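Local coordinates for ABC-type phosphate transport system, periplasmic component (Lactobacillus brevis, PDB 4ECF), which probably binds phosphate as the solute-binding component of a PstSACB-type ABC transporter that imports it across the cytoplasmic membrane, at residues Asn99-Ile102 / Lys103-Gly107; Leu45-Gln49 / Glu50-Gln54; Tyr172-Phe175 / Ser176-Asn179; Val195-Thr199 / Asn200-Ile204. All coordinates share one frame; numbering follows the deposited sequence.

Contact 1 of 4, residues Asn99-Ile102 / Lys103-Gly107; sequences NQLI and KIFTG
Thr106 meets Ile102 through two bonds to one carbonyl oxygen. The backbone N of Thr106 donates to Ile102 O at 2.9 Å, nearly along the C=O axis with a C=O...N angle of 165°. Thr106 OG1 reaches the same Ile102 O at 2.9 Å from a tilted direction, C=O...O angle 128°. That second grip depends on the first torsion of Thr106 (chi1 63°), which places the hydroxyl between backbone N and carbonyl carbon and lets it fold back over the preceding turn. Beside it, Thr106 CG2 rests 4.1 Å from Ile102 CG2. On the inner side of the helix, Leu101 and Phe105 run side by side and point the same way, with Leu101 CD1 3.8 Å from Phe105 CE2. On the outer side, the extended chain of Lys103 crosses Asn99; of the chain's end it is CE, not NZ, that lies nearest Asn99 OD1, at 3.4 Å.

Further out, Phe137 meets the Phe105 ring edge-to-face, and Ile170 of strand 169-174 touches both Ile104 and Phe105. Gln108 NE2 donates a further bond to Thr106 OG1. Gly107 is the first residue to leave helical geometry, in a Schellman motif whose positive phi suits a residue without a side chain. The chemistry implies an amphipathic last turn: hydrocarbon toward the sheet, and at the C-terminal end a carbonyl satisfied by both a backbone and a side-chain donor.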
loop_
_atom_site.group_PDB
_atom_site.type_symbol
_atom_site.label_atom_id
_atom_site.label_comp_id
_atom_site.label_asym_id
_atom_site.label_seq_id
_atom_site.Cartn_x
_atom_site.Cartn_y
_atom_site.Cartn_z
ATOM N N ASN A 99 -7.946 18.590 7.815
ATOM C CA ASN A 99 -8.318 18.805 9.209
ATOM C C ASN A 99 -9.498 17.917 9.601
ATOM O O ASN A 99 -9.504 17.350 10.702
ATOM C CB ASN A 99 -8.637 20.285 9.468
ATOM C CG ASN A 99 -8.906 20.582 10.930
ATOM O OD1 ASN A 99 -10.025 20.946 11.299
ATOM N ND2 ASN A 99 -7.876 20.432 11.768
ATOM N N GLN A 100 -10.503 17.792 8.720
ATOM C CA GLN A 100 -11.620 16.890 8.986
ATOM C C GLN A 100 -11.170 15.438 9.088
ATOM O O GLN A 100 -11.623 14.733 9.969
ATOM C CB GLN A 100 -12.730 16.998 7.932
ATOM C CG GLN A 100 -13.453 18.339 7.908
ATOM C CD GLN A 100 -14.335 18.515 6.701
ATOM O OE1 GLN A 100 -13.968 18.142 5.569
ATOM N NE2 GLN A 100 -15.488 19.201 6.909
ATOM N N LEU A 101 -10.291 15.003 8.168
ATOM C CA LEU A 101 -9.794 13.635 8.193
ATOM C C LEU A 101 -9.071 13.327 9.515
ATOM O O LEU A 101 -9.277 12.257 10.134
ATOM C CB LEU A 101 -8.887 13.405 6.991
ATOM C CG LEU A 101 -8.358 11.971 6.861
ATOM C CD1 LEU A 101 -9.428 10.957 6.428
ATOM C CD2 LEU A 101 -7.213 11.928 5.863
ATOM N N ILE A 102 -8.256 14.268 9.976
ATOM C CA ILE A 102 -7.491 14.086 11.210
ATOM C C ILE A 102 -8.462 14.002 12.379
ATOM O O ILE A 102 -8.372 13.124 13.217
ATOM C CB ILE A 102 -6.494 15.207 11.423
ATOM C CG1 ILE A 102 -5.321 15.063 10.459
ATOM C CG2 ILE A 102 -5.957 15.208 12.857
ATOM C CD1 ILE A 102 -4.441 16.291 10.312
ATOM N N LYS A 103 -9.422 14.908 12.395
ATOM C CA LYS A 103 -10.401 14.954 13.483
ATOM C C LYS A 103 -11.211 13.679 13.504
ATOM O O LYS A 103 -11.621 13.246 14.576
ATOM C CB LYS A 103 -11.298 16.189 13.402
ATOM C CG LYS A 103 -10.576 17.478 13.805
ATOM C CD LYS A 103 -11.544 18.649 13.722
ATOM C CE LYS A 103 -10.999 19.893 14.369
ATOM N NZ LYS A 103 -12.082 20.916 14.354
ATOM N N ILE A 104 -11.517 13.104 12.347
ATOM C CA ILE A 104 -12.241 11.817 12.342
ATOM C C ILE A 104 -11.398 10.687 12.911
ATOM O O ILE A 104 -11.859 9.929 13.769
ATOM C CB ILE A 104 -12.809 11.496 10.930
ATOM C CG1 ILE A 104 -13.971 12.472 10.649
ATOM C CG2 ILE A 104 -13.216 10.010 10.789
ATOM C CD1 ILE A 104 -14.542 12.444 9.245
ATOM N N PHE A 105 -10.173 10.549 12.432
ATOM C CA PHE A 105 -9.315 9.433 12.876
ATOM C C PHE A 105 -8.830 9.564 14.325
ATOM O O PHE A 105 -8.525 8.550 14.957
ATOM C CB PHE A 105 -8.175 9.189 11.879
ATOM C CG PHE A 105 -8.565 8.241 10.766
ATOM C CD1 PHE A 105 -8.430 6.875 10.939
ATOM C CD2 PHE A 105 -9.179 8.696 9.610
ATOM C CE1 PHE A 105 -8.824 5.982 9.930
ATOM C CE2 PHE A 105 -9.574 7.827 8.610
ATOM C CZ PHE A 105 -9.414 6.458 8.784
ATOM N N THR A 106 -8.780 10.789 14.845
ATOM C CA THR A 106 -8.478 10.989 16.257
ATOM C C THR A 106 -9.677 10.888 17.173
ATOM O O THR A 106 -9.517 10.985 18.417
ATOM C CB THR A 106 -7.746 12.307 16.501
ATOM O OG1 THR A 106 -8.606 13.362 16.128
ATOM C CG2 THR A 106 -6.417 12.326 15.720
ATOM N N GLY A 107 -10.893 10.802 16.620
ATOM C CA GLY A 107 -12.104 10.710 17.438
ATOM C C GLY A 107 -12.725 12.023 17.875
ATOM O O GLY A 107 -13.645 12.038 18.693
#

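Contact 2 of 4, residues Leu45-Gln49 / Glu50-Gln54; sequences LSQIQ and EGAVQ. With EDO (1,2-ethanediol), chain E.
Ile48 and Val53 form the close-packed side of this helix end. The first torsion of Ile48 (chi1 -168°) sets CG1 opposite the backbone N and sends CD1 toward the following loop, where it lies 4.0 Å from Val53 CG2 and 3.4 Å from Val53 O. The same methyl also approaches Gln54 O. Val53 CG2 spreads further over the backbone of Gln47 and Ile48, while Val9 of strand 4-10 adds hydrocarbon from outside the two segments.

The chain turns here by a Schellman motif that closes helix 41-50: Ala52 N donates to Gln47 O at 3.0 Å, and Gly51, with positive phi, is the residue that leaves the helical conformation. Gly51 N bonds to Ile48 O. The turn hands the chain on to strand 55-58 of the mixed sheet.

The solvent side is looser. Gln47, bent about its CB-CG bond (chi2 -65°), lays its amide alongside the Glu50 carboxylate, the two planes turned 70° apart and Gln47 NE2 3.6 Å from Glu50 OE1. Gln47 OE1 instead lies 3.3 Å from Ala52 CB. The O2 of an ethanediol, probably from the crystallisation liquor, is placed implausibly close to OE1, so that bond is doubtful; its C2 also approaches Val53 CG1. An alanine in place of Gln47 would lose the amide and is likely to remove the side-chain cover from Ala52 CB and leave the Glu50 carboxylate without the amide beside it. On another side of the helix, Gln49 is held by two bonds, OE1 to Asn69 N and NE2 to Gly67 O.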
loop_
_atom_site.group_PDB
_atom_site.type_symbol
_atom_site.label_atom_id
_atom_site.label_comp_id
_atom_site.label_asym_id
_atom_site.label_seq_id
_atom_site.Cartn_x
_atom_site.Cartn_y
_atom_site.Cartn_z
ATOM N N LEU A 45 9.169 -7.656 6.086
ATOM C CA LEU A 45 10.471 -7.240 6.549
ATOM C C LEU A 45 11.044 -8.184 7.602
ATOM O O LEU A 45 12.220 -8.555 7.545
ATOM C CB LEU A 45 10.443 -5.788 7.035
ATOM C CG LEU A 45 10.149 -4.734 5.964
ATOM C CD1 LEU A 45 9.950 -3.374 6.608
ATOM C CD2 LEU A 45 11.243 -4.711 4.891
ATOM N N SER A 46 10.226 -8.584 8.570
ATOM C CA SER A 46 10.727 -9.516 9.583
ATOM C C SER A 46 11.139 -10.867 9.000
ATOM O O SER A 46 12.188 -11.426 9.390
ATOM C CB SER A 46 9.667 -9.722 10.671
ATOM O OG SER A 46 9.471 -8.508 11.388
ATOM N N GLN A 47 10.370 -11.379 8.037
ATOM C CA GLN A 47 10.661 -12.710 7.478
ATOM C C GLN A 47 11.893 -12.676 6.558
ATOM O O GLN A 47 12.705 -13.590 6.596
ATOM C CB GLN A 47 9.469 -13.277 6.727
ATOM C CG GLN A 47 8.312 -13.634 7.665
ATOM C CD GLN A 47 8.686 -14.757 8.593
ATOM O OE1 GLN A 47 8.859 -15.884 8.147
ATOM N NE2 GLN A 47 8.795 -14.454 9.889
ATOM N N ILE A 48 12.057 -11.596 5.815
ATOM C CA ILE A 48 13.241 -11.515 4.961
ATOM C C ILE A 48 14.500 -11.351 5.821
ATOM O O ILE A 48 15.546 -11.980 5.543
ATOM C CB ILE A 48 13.103 -10.488 3.813
ATOM C CG1 ILE A 48 14.248 -10.667 2.778
ATOM C CG2 ILE A 48 13.117 -9.049 4.309
ATOM C CD1 ILE A 48 14.232 -12.032 2.087
ATOM N N GLN A 49 14.423 -10.542 6.878
ATOM C CA GLN A 49 15.564 -10.425 7.813
ATOM C C GLN A 49 15.946 -11.768 8.399
ATOM O O GLN A 49 17.133 -12.064 8.571
ATOM C CB GLN A 49 15.308 -9.411 8.910
ATOM C CG GLN A 49 16.205 -9.509 10.118
ATOM C CD GLN A 49 16.143 -8.249 10.944
ATOM O OE1 GLN A 49 16.743 -7.260 10.552
ATOM N NE2 GLN A 49 15.401 -8.260 12.062
ATOM N N GLU A 50 14.933 -12.563 8.736
ATOM C CA GLU A 50 15.168 -13.909 9.289
ATOM C C GLU A 50 15.732 -14.897 8.269
ATOM O O GLU A 50 16.210 -15.977 8.635
ATOM C CB GLU A 50 13.845 -14.430 9.881
ATOM C CG GLU A 50 13.993 -15.669 10.722
ATOM C CD GLU A 50 12.726 -16.080 11.470
ATOM O OE1 GLU A 50 11.802 -15.254 11.634
ATOM O OE2 GLU A 50 12.669 -17.247 11.905
ATOM N N GLY A 51 15.627 -14.569 6.985
ATOM C CA GLY A 51 16.025 -15.445 5.911
ATOM C C GLY A 51 15.044 -16.597 5.766
ATOM O O GLY A 51 15.399 -17.675 5.313
ATOM N N ALA A 52 13.785 -16.356 6.160
ATOM C CA ALA A 52 12.750 -17.374 6.143
ATOM C C ALA A 52 11.978 -17.451 4.819
ATOM O O ALA A 52 11.223 -18.412 4.589
ATOM C CB ALA A 52 11.796 -17.162 7.310
ATOM N N VAL A 53 12.221 -16.450 3.949
ATOM C CA VAL A 53 11.605 -16.358 2.618
ATOM C C VAL A 53 12.659 -15.820 1.659
ATOM O O VAL A 53 13.720 -15.400 2.089
ATOM C CB VAL A 53 10.407 -15.365 2.614
ATOM C CG1 VAL A 53 9.237 -15.825 3.528
ATOM C CG2 VAL A 53 10.830 -13.949 3.012
ATOM N N GLN A 54 12.348 -15.824 0.366
ATOM C CA GLN A 54 13.292 -15.300 -0.621
ATOM C C GLN A 54 13.131 -13.784 -0.844
ATOM O O GLN A 54 14.067 -13.112 -1.232
ATOM C CB GLN A 54 13.142 -16.053 -1.927
ATOM C CG GLN A 54 13.771 -17.461 -1.895
ATOM C CD GLN A 54 13.022 -18.392 -0.960
ATOM O OE1 GLN A 54 11.815 -18.568 -1.085
ATOM N NE2 GLN A 54 13.733 -18.950 0.037
HETATM C C1 EDO E . 6.615 -18.638 6.022
HETATM O O1 EDO E . 5.336 -19.140 5.622
HETATM C C2 EDO E . 6.862 -17.299 5.363
HETATM O O2 EDO E . 7.354 -16.292 6.268
#

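Contact 3 of 4, residues Tyr172-Phe175 / Ser176-Asn179; sequences YVAF and SYVN. With ACT (acetate ion), chain C.
Tyr177 lies against Val173 from its first side-chain atom onward. Its CB sits 3.5 Å from Val173 CG2, and CG follows at 3.8 Å from the same methyl, the two side chains crossing at about a right angle. CD1 passes Ala174, whose O lies at the ring edge and whose CB is 4.2 Å away. Over one face of the ring stands an acetate, probably from the crystallisation liquor: its OXT is 3.9 Å above the ring plane and over the centre, while its CH3 lies 3.9 Å from CE2. At the tip, OH is hydrogen-bonded to Thr12 O, and Arg160 binds both the acetate and Tyr177 O.

The backbone bonds fix where Tyr177 starts. Tyr177 N donates to Ala174 O at 3.0 Å and Val178 N to Phe175 O, each from above the carbonyl plane, as strand 169-174 runs into a short 3-10 turn. A bridging water joins Phe175 O to Val178 O. A leucine in place of Tyr177 would probably leave Thr12 O without its phenol partner and the acetate without the flat surface beneath it. The ring therefore has two chemistries, hydrocarbon contact with the strand near its root and a polar link to the Thr12 loop at its end.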
loop_
_atom_site.group_PDB
_atom_site.type_symbol
_atom_site.label_atom_id
_atom_site.label_comp_id
_atom_site.label_asym_id
_atom_site.label_seq_id
_atom_site.Cartn_x
_atom_site.Cartn_y
_atom_site.Cartn_z
ATOM N N TYR A 172 -8.694 2.965 5.093
ATOM C CA TYR A 172 -7.729 3.368 4.061
ATOM C C TYR A 172 -7.239 2.126 3.351
ATOM O O TYR A 172 -7.040 1.090 3.986
ATOM C CB TYR A 172 -6.595 4.160 4.716
ATOM C CG TYR A 172 -6.155 3.617 6.022
ATOM C CD1 TYR A 172 -5.254 2.581 6.095
ATOM C CD2 TYR A 172 -6.733 4.053 7.229
ATOM C CE1 TYR A 172 -4.857 2.044 7.308
ATOM C CE2 TYR A 172 -6.346 3.536 8.444
ATOM C CZ TYR A 172 -5.398 2.509 8.490
ATOM O OH TYR A 172 -5.013 1.981 9.710
ATOM N N VAL A 173 -6.958 2.247 2.040
ATOM C CA VAL A 173 -6.534 1.132 1.241
ATOM C C VAL A 173 -5.783 1.609 0.015
ATOM O O VAL A 173 -5.976 2.735 -0.470
ATOM C CB VAL A 173 -7.729 0.230 0.821
ATOM C CG1 VAL A 173 -8.536 0.840 -0.341
ATOM C CG2 VAL A 173 -7.278 -1.203 0.638
ATOM N N ALA A 174 -4.882 0.756 -0.425
ATOM C CA ALA A 174 -4.142 0.999 -1.688
ATOM C C ALA A 174 -5.119 1.176 -2.869
ATOM O O ALA A 174 -6.137 0.519 -2.942
ATOM C CB ALA A 174 -3.176 -0.169 -1.943
ATOM N N PHE A 175 -4.764 2.040 -3.842
ATOM C CA PHE A 175 -5.615 2.341 -4.992
ATOM C C PHE A 175 -6.221 1.119 -5.758
ATOM O O PHE A 175 -7.426 1.113 -6.084
ATOM C CB PHE A 175 -4.825 3.188 -6.020
ATOM C CG PHE A 175 -4.687 4.668 -5.701
ATOM C CD1 PHE A 175 -4.997 5.225 -4.466
ATOM C CD2 PHE A 175 -4.130 5.505 -6.652
ATOM C CE1 PHE A 175 -4.818 6.583 -4.235
ATOM C CE2 PHE A 175 -3.970 6.871 -6.417
ATOM C CZ PHE A 175 -4.289 7.390 -5.211
ATOM N N SER A 176 -5.442 0.085 -5.946
ATOM C CA SER A 176 -5.968 -1.092 -6.695
ATOM C C SER A 176 -7.194 -1.751 -6.055
ATOM O O SER A 176 -8.060 -2.345 -6.750
ATOM C CB SER A 176 -4.920 -2.170 -6.834
ATOM O OG SER A 176 -5.008 -3.076 -5.756
ATOM N N TYR A 177 -7.264 -1.670 -4.725
ATOM C CA TYR A 177 -8.342 -2.328 -4.047
ATOM C C TYR A 177 -9.651 -1.577 -4.181
ATOM O O TYR A 177 -10.697 -2.111 -3.858
ATOM C CB TYR A 177 -8.014 -2.529 -2.555
ATOM C CG TYR A 177 -7.043 -3.673 -2.263
ATOM C CD1 TYR A 177 -5.657 -3.521 -2.411
ATOM C CD2 TYR A 177 -7.524 -4.932 -1.887
ATOM C CE1 TYR A 177 -4.790 -4.571 -2.196
ATOM C CE2 TYR A 177 -6.657 -5.986 -1.648
ATOM C CZ TYR A 177 -5.285 -5.825 -1.819
ATOM O OH TYR A 177 -4.470 -6.899 -1.514
ATOM N N VAL A 178 -9.616 -0.315 -4.613
ATOM C CA VAL A 178 -10.857 0.425 -4.722
ATOM C C VAL A 178 -11.736 -0.199 -5.819
ATOM O O VAL A 178 -11.237 -0.450 -6.912
ATOM C CB VAL A 178 -10.610 1.936 -5.018
ATOM C CG1 VAL A 178 -11.939 2.641 -5.249
ATOM C CG2 VAL A 178 -9.813 2.586 -3.871
ATOM N N ASN A 179 -12.991 -0.469 -5.483
ATOM C CA ASN A 179 -14.002 -0.975 -6.419
ATOM C C ASN A 179 -15.389 -0.435 -6.063
ATOM O O ASN A 179 -15.526 0.373 -5.132
ATOM C CB ASN A 179 -13.965 -2.530 -6.500
ATOM C CG ASN A 179 -14.477 -3.241 -5.233
ATOM O OD1 ASN A 179 -15.206 -2.684 -4.429
ATOM N ND2 ASN A 179 -14.106 -4.514 -5.089
HETATM C C ACT C . -7.555 -6.474 -5.549
HETATM O O ACT C . -8.655 -5.921 -5.763
HETATM O OXT ACT C . -6.494 -5.873 -5.805
HETATM C CH3 ACT C . -7.529 -7.864 -4.974
HETATM O O HOH W 1 -9.445 0.943 -8.134
#

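Contact 4 of 4, residues Val195-Thr199 / Asn200-Ile204; sequences VNVTT and NDWRI. With EDO (1,2-ethanediol), chain F; EDO (1,2-ethanediol), chain L.
Asn196 O takes the backbone N of Trp202 at 2.9 Å with an almost straight N-H...O angle of 174°, and Val197 O takes Asn200 N, so the chain doubles back on the last turn of its helix. Beside the first bond, Asn196 CB packs 3.7 Å from Trp202 CB. The indole is directed by a first torsion of -176°, which sets CG opposite the backbone N; CD1 then lies 3.9 Å from Val197 CG2, the two side chains crossing at a slant.

Helix 194-198 thus gives way to the loop that leads into strand 205-213, with Asn200 the first residue to leave the helical conformation, at positive phi (66°). Its OD1 accepts from Trp205 NE1 at the start of that strand. In the turn itself, Thr199 OG1 accepts from Asp201 N at 3.2 Å, and a water donates both to Thr199 O and to Asp201 OD1.

Trp202 reaches into the sheet beyond the loop: its NE1 bonds to Ile83 O of strand 73-87, with a weak second bond to Ile204 O in the plane of the ring, at its edge. Trp202 O is buried and finds no partner in the model. An ethanediol, probably from the crystallisation liquor, places its C2 3.8 Å above the indole plane, offset toward the rim, and its O2 accepts from Arg203 N at 2.9 Å.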
loop_
_atom_site.group_PDB
_atom_site.type_symbol
_atom_site.label_atom_id
_atom_site.label_comp_id
_atom_site.label_asym_id
_atom_site.label_seq_id
_atom_site.Cartn_x
_atom_site.Cartn_y
_atom_site.Cartn_z
ATOM N N VAL A 195 -2.393 10.653 -11.889
ATOM C CA VAL A 195 -1.731 11.907 -12.229
ATOM C C VAL A 195 -1.422 12.702 -10.984
ATOM O O VAL A 195 -0.344 13.284 -10.833
ATOM C CB VAL A 195 -2.523 12.744 -13.283
ATOM C CG1 VAL A 195 -3.902 13.140 -12.780
ATOM C CG2 VAL A 195 -1.721 13.952 -13.738
ATOM N N ASN A 196 -2.373 12.724 -10.044
ATOM C CA ASN A 196 -2.131 13.502 -8.840
ATOM C C ASN A 196 -1.007 12.902 -7.964
ATOM O O ASN A 196 -0.363 13.611 -7.214
ATOM C CB ASN A 196 -3.427 13.664 -8.057
ATOM C CG ASN A 196 -4.389 14.691 -8.690
ATOM O OD1 ASN A 196 -3.976 15.554 -9.473
ATOM N ND2 ASN A 196 -5.658 14.604 -8.328
ATOM N N VAL A 197 -0.806 11.581 -8.003
ATOM C CA VAL A 197 0.323 10.983 -7.265
ATOM C C VAL A 197 1.635 11.408 -7.951
ATOM O O VAL A 197 2.600 11.792 -7.276
ATOM C CB VAL A 197 0.204 9.439 -7.243
ATOM C CG1 VAL A 197 1.505 8.822 -6.716
ATOM C CG2 VAL A 197 -0.970 8.969 -6.386
ATOM N N THR A 198 1.650 11.404 -9.288
ATOM C CA THR A 198 2.904 11.722 -9.982
ATOM C C THR A 198 3.444 13.096 -9.629
ATOM O O THR A 198 4.648 13.307 -9.624
ATOM C CB THR A 198 2.802 11.584 -11.511
ATOM O OG1 THR A 198 1.980 12.627 -12.048
ATOM C CG2 THR A 198 2.326 10.200 -11.942
ATOM N N THR A 199 2.561 14.056 -9.373
ATOM C CA THR A 199 2.970 15.409 -9.039
ATOM C C THR A 199 3.085 15.692 -7.526
ATOM O O THR A 199 3.415 16.832 -7.105
ATOM C CB THR A 199 1.934 16.400 -9.596
ATOM O OG1 THR A 199 0.671 16.140 -8.952
ATOM C CG2 THR A 199 1.786 16.260 -11.125
ATOM N N ASN A 200 2.708 14.703 -6.716
ATOM C CA ASN A 200 2.546 14.850 -5.270
ATOM C C ASN A 200 1.403 15.805 -4.869
ATOM O O ASN A 200 1.315 16.166 -3.715
ATOM C CB ASN A 200 3.879 15.249 -4.566
ATOM C CG ASN A 200 3.888 14.925 -3.077
ATOM O OD1 ASN A 200 3.602 13.787 -2.696
ATOM N ND2 ASN A 200 4.226 15.912 -2.225
ATOM N N ASP A 201 0.503 16.143 -5.788
ATOM C CA ASP A 201 -0.725 16.841 -5.391
ATOM C C ASP A 201 -1.606 15.954 -4.503
ATOM O O ASP A 201 -2.294 16.451 -3.607
ATOM C CB ASP A 201 -1.509 17.307 -6.614
ATOM C CG ASP A 201 -0.913 18.588 -7.261
ATOM O OD1 ASP A 201 -0.126 19.313 -6.619
ATOM O OD2 ASP A 201 -1.248 18.864 -8.417
ATOM N N TRP A 202 -1.565 14.652 -4.754
ATOM C CA TRP A 202 -2.046 13.641 -3.819
ATOM C C TRP A 202 -0.810 13.106 -3.090
ATOM O O TRP A 202 0.100 12.573 -3.734
ATOM C CB TRP A 202 -2.717 12.484 -4.597
ATOM C CG TRP A 202 -3.290 11.480 -3.630
ATOM C CD1 TRP A 202 -2.651 10.351 -3.095
ATOM C CD2 TRP A 202 -4.582 11.529 -2.977
ATOM N NE1 TRP A 202 -3.478 9.719 -2.193
ATOM C CE2 TRP A 202 -4.666 10.362 -2.121
ATOM C CE3 TRP A 202 -5.695 12.352 -3.087
ATOM C CZ2 TRP A 202 -5.780 10.112 -1.313
ATOM C CZ3 TRP A 202 -6.807 12.065 -2.304
ATOM C CH2 TRP A 202 -6.850 10.954 -1.457
ATOM N N ARG A 203 -0.716 13.346 -1.789
ATOM C CA ARG A 203 0.516 13.099 -1.027
ATOM C C ARG A 203 0.610 11.698 -0.449
ATOM O O ARG A 203 1.688 11.288 0.045
ATOM C CB ARG A 203 0.617 14.097 0.126
ATOM C CG ARG A 203 0.857 15.536 -0.344
ATOM C CD ARG A 203 0.978 16.508 0.829
ATOM N NE ARG A 203 2.153 16.242 1.689
ATOM C CZ ARG A 203 2.126 15.748 2.934
ATOM N NH1 ARG A 203 0.981 15.428 3.536
ATOM N NH2 ARG A 203 3.267 15.577 3.590
ATOM N N ILE A 204 -0.496 10.985 -0.413
ATOM C CA ILE A 204 -0.518 9.668 0.284
ATOM C C ILE A 204 -0.177 8.541 -0.712
ATOM O O ILE A 204 -1.040 8.049 -1.432
ATOM C CB ILE A 204 -1.868 9.375 0.999
ATOM C CG1 ILE A 204 -2.521 10.637 1.584
ATOM C CG2 ILE A 204 -1.616 8.301 2.050
ATOM C CD1 ILE A 204 -3.860 10.324 2.237
HETATM C C1 EDO F . -4.659 15.742 -0.941
HETATM O O1 EDO F . -4.351 16.927 -0.171
HETATM C C2 EDO F . -4.155 14.450 -0.305
HETATM O O2 EDO F . -2.743 14.444 -0.109
HETATM C C1 EDO L . -1.218 15.650 5.940
HETATM O O1 EDO L . -0.194 14.724 6.392
HETATM C C2 EDO L . -0.619 17.014 5.576
HETATM O O2 EDO L . -0.939 18.043 6.532
HETATM O O HOH W 2 2.617 19.000 -5.533
#

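How the contacts relate
Contacts 1, 3 and 4 form one connected group, whereas contact 2 stands apart. Contacts 3 and 4 have centres about 15 Å apart and touch through Phe175, whose CE2 is 3.7 Å from Val197 CG2 and whose ring meets Trp202 edge-to-face. Contacts 1 and 3, about 20 Å apart between centres, join where Phe105 CE1 lies 3.8 Å from Tyr172 CE2; Phe137 packs against both rings. Contact 2 lies on the opposite side of the chain's centre from contacts 1 and 4, with nearest atoms about 16 Å from contact 3. The phosphate site probably lies at the start of helix 132-140, whose Thr133 and Arg134 touch Tyr172 of contact 3.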